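PDB 2QZQ: axin interactor, dorsalization-associated protein from Danio rerio, which acts as a ventralizing factor in the embryo by binding axin, disrupting axin homodimers and so inhibiting axin-mediated JNK activation. Local coordinates for residues C31-D42 with A84-P95. Numbering follows the deposited sequence.
Sequences CIDPYITVSVKD and AAIFFEFKHYKP
The backbone oxygen of T37 accepts two bonds, from the amide of E89 (E89 N to T37 O, 2.8 Å) and from a water. This water also links S39 OG and E89 OE1, so a solvent molecule ties together polar groups of two neighbouring antiparallel strands in the C2 domain's β-sandwich; E89 OE2 is hydrogen-bonded to T127 OG1. From Y35–K91 to K41–A85, the hydrogen-bonded pairs carry their side chains on one face, the non-hydrogen-bonded pairs on the other. I36, V38, I86, F88 and F90 face strands 15-24 and 64-72 in the sandwich core; V38 CG2 lies 3.9 Å from F88 CD1.

The other face is largely polar and aromatic. K91 CB lies over one face of the Y35 ring, a CH-pi contact 3.9 Å from its centroid, and the chain, extended beyond CG (chi2 179°), carries NZ to T37 OG1 at 3.0 Å. T37 OG1 is also hydrogen-bonded to D53 OD1. Cutting K91 back to an alanine removes the chain beyond CB and would probably leave T37 OG1 without its lysine donor and the water on Y35 OH without one of its partners. Further along, K41 crosses F87 at about a right angle, its ammonium paired with D47 and its CG 3.7 Å from F87 CD2.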
loop_
_atom_site.group_PDB
_atom_site.type_symbol
_atom_site.label_atom_id
_atom_site.label_comp_id
_atom_site.label_asym_id
_atom_site.label_seq_id
_atom_site.Cartn_x
_atom_site.Cartn_y
_atom_site.Cartn_z
ATOM N N CYS A 31 -15.677 8.111 -0.836
ATOM C CA CYS A 31 -14.353 8.595 -1.162
ATOM C C CYS A 31 -14.262 8.844 -2.653
ATOM O O CYS A 31 -14.554 7.966 -3.468
ATOM C CB CYS A 31 -13.233 7.624 -0.682
ATOM S SG CYS A 31 -13.238 7.376 1.100
ATOM N N ILE A 32 -13.892 10.076 -2.987
ATOM C CA ILE A 32 -13.837 10.550 -4.368
ATOM C C ILE A 32 -12.440 10.386 -4.970
ATOM O O ILE A 32 -11.438 10.789 -4.365
ATOM C CB ILE A 32 -14.276 12.069 -4.457
ATOM C CG1 ILE A 32 -15.656 12.291 -3.795
ATOM C CG2 ILE A 32 -14.238 12.538 -5.904
ATOM C CD1 ILE A 32 -16.794 11.415 -4.359
ATOM N N ASP A 33 -12.387 9.774 -6.151
ATOM C CA ASP A 33 -11.138 9.569 -6.906
ATOM C C ASP A 33 -10.075 8.903 -6.027
ATOM O O ASP A 33 -8.959 9.413 -5.876
ATOM C CB ASP A 33 -10.617 10.885 -7.484
ATOM C CG ASP A 33 -11.557 11.470 -8.538
ATOM O OD1 ASP A 33 -12.408 10.734 -9.055
ATOM O OD2 ASP A 33 -11.422 12.667 -8.832
ATOM N N PRO A 34 -10.434 7.757 -5.447
ATOM C CA PRO A 34 -9.500 7.108 -4.508
ATOM C C PRO A 34 -8.306 6.461 -5.206
ATOM O O PRO A 34 -8.436 5.889 -6.303
ATOM C CB PRO A 34 -10.368 6.048 -3.830
ATOM C CG PRO A 34 -11.397 5.691 -4.867
ATOM C CD PRO A 34 -11.698 7.005 -5.603
ATOM N N TYR A 35 -7.148 6.535 -4.570
ATOM C CA TYR A 35 -5.986 5.789 -5.059
ATOM C C TYR A 35 -5.034 5.468 -3.921
ATOM O O TYR A 35 -5.234 5.896 -2.790
ATOM C CB TYR A 35 -5.259 6.513 -6.196
ATOM C CG TYR A 35 -4.550 7.788 -5.797
ATOM C CD1 TYR A 35 -5.245 9.010 -5.723
ATOM C CD2 TYR A 35 -3.187 7.783 -5.499
ATOM C CE1 TYR A 35 -4.585 10.194 -5.360
ATOM C CE2 TYR A 35 -2.518 8.952 -5.128
ATOM C CZ TYR A 35 -3.227 10.163 -5.085
ATOM O OH TYR A 35 -2.565 11.316 -4.720
ATOM N N ILE A 36 -4.007 4.684 -4.229
ATOM C CA ILE A 36 -3.029 4.287 -3.204
ATOM C C ILE A 36 -1.623 4.594 -3.654
ATOM O O ILE A 36 -1.260 4.340 -4.801
ATOM C CB ILE A 36 -3.192 2.790 -2.822
ATOM C CG1 ILE A 36 -4.520 2.596 -2.077
ATOM C CG2 ILE A 36 -1.967 2.261 -1.937
ATOM C CD1 ILE A 36 -4.853 1.093 -1.740
ATOM N N THR A 37 -0.837 5.136 -2.720
ATOM C CA THR A 37 0.567 5.377 -2.902
ATOM C C THR A 37 1.301 4.291 -2.143
ATOM O O THR A 37 1.078 4.094 -0.929
ATOM C CB THR A 37 0.978 6.737 -2.359
ATOM O OG1 THR A 37 0.344 7.742 -3.140
ATOM C CG2 THR A 37 2.510 6.956 -2.450
ATOM N N VAL A 38 2.155 3.599 -2.882
ATOM C CA VAL A 38 2.982 2.520 -2.342
ATOM C C VAL A 38 4.434 2.993 -2.334
ATOM O O VAL A 38 4.999 3.380 -3.373
ATOM C CB VAL A 38 2.844 1.199 -3.157
ATOM C CG1 VAL A 38 3.703 0.023 -2.518
ATOM C CG2 VAL A 38 1.378 0.776 -3.319
ATOM N N SER A 39 5.023 2.975 -1.140
ATOM C CA SER A 39 6.393 3.353 -0.954
ATOM C C SER A 39 7.106 2.272 -0.110
ATOM O O SER A 39 6.456 1.484 0.577
ATOM C CB SER A 39 6.485 4.724 -0.277
ATOM O OG SER A 39 5.891 4.744 1.013
ATOM N N VAL A 40 8.437 2.249 -0.208
ATOM C CA VAL A 40 9.271 1.377 0.616
ATOM C C VAL A 40 10.204 2.294 1.402
ATOM O O VAL A 40 10.996 3.048 0.802
ATOM C CB VAL A 40 10.068 0.377 -0.240
ATOM C CG1 VAL A 40 10.869 -0.581 0.655
ATOM C CG2 VAL A 40 9.108 -0.439 -1.147
ATOM N N LYS A 41 10.082 2.251 2.728
ATOM C CA LYS A 41 10.791 3.176 3.621
ATOM C C LYS A 41 11.774 2.418 4.488
ATOM O O LYS A 41 11.475 1.301 4.896
ATOM C CB LYS A 41 9.799 3.915 4.549
ATOM C CG LYS A 41 8.757 4.823 3.839
ATOM C CD LYS A 41 9.399 5.978 3.117
ATOM C CE LYS A 41 8.435 7.177 3.013
ATOM N NZ LYS A 41 7.681 7.188 1.763
ATOM N N ASP A 42 12.929 3.017 4.782
ATOM C CA ASP A 42 13.853 2.411 5.765
ATOM C C ASP A 42 13.347 2.598 7.196
ATOM O O ASP A 42 12.278 3.185 7.425
ATOM C CB ASP A 42 15.334 2.847 5.579
ATOM C CG ASP A 42 15.604 4.314 5.937
ATOM O OD1 ASP A 42 14.751 4.999 6.531
ATOM O OD2 ASP A 42 16.710 4.801 5.604
ATOM N N ALA A 84 13.330 -2.318 6.754
ATOM C CA ALA A 84 12.463 -1.690 5.748
ATOM C C ALA A 84 10.998 -2.079 5.945
ATOM O O ALA A 84 10.674 -3.119 6.546
ATOM C CB ALA A 84 12.919 -2.030 4.355
ATOM N N ALA A 85 10.106 -1.212 5.478
ATOM C CA ALA A 85 8.684 -1.535 5.456
ATOM C C ALA A 85 8.074 -0.985 4.172
ATOM O O ALA A 85 8.527 0.035 3.636
ATOM C CB ALA A 85 7.984 -0.941 6.650
ATOM N N ILE A 86 7.060 -1.677 3.685
ATOM C CA ILE A 86 6.280 -1.227 2.540
ATOM C C ILE A 86 5.002 -0.544 3.081
ATOM O O ILE A 86 4.234 -1.154 3.845
ATOM C CB ILE A 86 5.897 -2.415 1.621
ATOM C CG1 ILE A 86 7.135 -3.289 1.293
ATOM C CG2 ILE A 86 5.259 -1.929 0.294
ATOM C CD1 ILE A 86 6.784 -4.523 0.482
ATOM N N PHE A 87 4.779 0.696 2.651
ATOM C CA PHE A 87 3.606 1.487 3.046
ATOM C C PHE A 87 2.586 1.572 1.930
ATOM O O PHE A 87 2.947 1.592 0.762
ATOM C CB PHE A 87 4.053 2.907 3.390
ATOM C CG PHE A 87 4.602 3.031 4.762
ATOM C CD1 PHE A 87 3.790 3.460 5.798
ATOM C CD2 PHE A 87 5.929 2.704 5.027
ATOM C CE1 PHE A 87 4.315 3.551 7.134
ATOM C CE2 PHE A 87 6.448 2.789 6.325
ATOM C CZ PHE A 87 5.631 3.214 7.373
ATOM N N PHE A 88 1.306 1.616 2.310
ATOM C CA PHE A 88 0.192 1.756 1.404
ATOM C C PHE A 88 -0.616 2.883 2.009
ATOM O O PHE A 88 -1.110 2.734 3.127
ATOM C CB PHE A 88 -0.663 0.478 1.371
ATOM C CG PHE A 88 0.143 -0.756 1.111
ATOM C CD1 PHE A 88 0.301 -1.241 -0.173
ATOM C CD2 PHE A 88 0.815 -1.385 2.162
ATOM C CE1 PHE A 88 1.103 -2.381 -0.417
ATOM C CE2 PHE A 88 1.591 -2.505 1.926
ATOM C CZ PHE A 88 1.753 -2.987 0.638
ATOM N N GLU A 89 -0.649 4.016 1.315
ATOM C CA GLU A 89 -1.389 5.205 1.785
ATOM C C GLU A 89 -2.584 5.390 0.880
ATOM O O GLU A 89 -2.411 5.529 -0.316
ATOM C CB GLU A 89 -0.526 6.450 1.699
ATOM C CG GLU A 89 0.660 6.457 2.656
ATOM C CD GLU A 89 1.500 7.696 2.473
ATOM O OE1 GLU A 89 2.282 7.736 1.496
ATOM O OE2 GLU A 89 1.353 8.620 3.289
ATOM N N PHE A 90 -3.776 5.389 1.470
ATOM C CA PHE A 90 -5.007 5.567 0.736
ATOM C C PHE A 90 -5.303 7.059 0.668
ATOM O O PHE A 90 -5.390 7.735 1.695
ATOM C CB PHE A 90 -6.141 4.825 1.411
ATOM C CG PHE A 90 -7.479 5.024 0.746
ATOM C CD1 PHE A 90 -7.910 4.158 -0.233
ATOM C CD2 PHE A 90 -8.296 6.107 1.110
ATOM C CE1 PHE A 90 -9.161 4.358 -0.846
ATOM C CE2 PHE A 90 -9.511 6.313 0.522
ATOM C CZ PHE A 90 -9.959 5.429 -0.462
ATOM N N LYS A 91 -5.409 7.556 -0.567
ATOM C CA LYS A 91 -5.607 8.980 -0.822
ATOM C C LYS A 91 -6.882 9.207 -1.614
ATOM O O LYS A 91 -7.309 8.348 -2.388
ATOM C CB LYS A 91 -4.406 9.520 -1.572
ATOM C CG LYS A 91 -3.110 9.534 -0.699
ATOM C CD LYS A 91 -1.938 10.049 -1.470
ATOM C CE LYS A 91 -0.646 9.892 -0.706
ATOM N NZ LYS A 91 0.505 10.255 -1.594
ATOM N N HIS A 92 -7.485 10.383 -1.428
ATOM C CA HIS A 92 -8.760 10.689 -2.048
ATOM C C HIS A 92 -8.932 12.213 -2.098
ATOM O O HIS A 92 -8.253 12.971 -1.363
ATOM C CB HIS A 92 -9.937 9.967 -1.344
ATOM C CG HIS A 92 -10.214 10.457 0.052
ATOM N ND1 HIS A 92 -9.289 10.375 1.076
ATOM C CD2 HIS A 92 -11.302 11.057 0.584
ATOM C CE1 HIS A 92 -9.798 10.907 2.172
ATOM N NE2 HIS A 92 -11.021 11.319 1.903
ATOM N N TYR A 93 -9.833 12.634 -2.979
ATOM C CA TYR A 93 -10.085 14.061 -3.208
ATOM C C TYR A 93 -11.157 14.540 -2.248
ATOM O O TYR A 93 -12.249 13.984 -2.238
ATOM C CB TYR A 93 -10.589 14.264 -4.650
ATOM C CG TYR A 93 -10.973 15.708 -4.947
ATOM C CD1 TYR A 93 -9.986 16.671 -5.111
ATOM C CD2 TYR A 93 -12.313 16.094 -5.039
ATOM C CE1 TYR A 93 -10.312 18.017 -5.393
ATOM C CE2 TYR A 93 -12.653 17.426 -5.326
ATOM C CZ TYR A 93 -11.650 18.378 -5.489
ATOM O OH TYR A 93 -11.966 19.707 -5.760
ATOM N N LYS A 94 -10.864 15.590 -1.477
ATOM C CA LYS A 94 -11.847 16.145 -0.523
ATOM C C LYS A 94 -12.535 17.355 -1.163
ATOM O O LYS A 94 -11.904 18.416 -1.341
ATOM C CB LYS A 94 -11.178 16.550 0.791
ATOM C CG LYS A 94 -10.658 15.369 1.610
ATOM C CD LYS A 94 -10.079 15.881 2.916
ATOM C CE LYS A 94 -10.976 15.571 4.122
ATOM N NZ LYS A 94 -10.131 15.591 5.379
ATOM N N PRO A 95 -13.816 17.200 -1.546
ATOM C CA PRO A 95 -14.433 18.263 -2.360
ATOM C C PRO A 95 -14.622 19.605 -1.658
ATOM O O PRO A 95 -14.676 20.647 -2.338
ATOM C CB PRO A 95 -15.804 17.663 -2.745
ATOM C CG PRO A 95 -15.682 16.213 -2.480
ATOM C CD PRO A 95 -14.746 16.084 -1.324
HETATM O O HOH W 1 0.207 11.072 -4.688
HETATM O O HOH W 2 3.222 5.133 0.687
#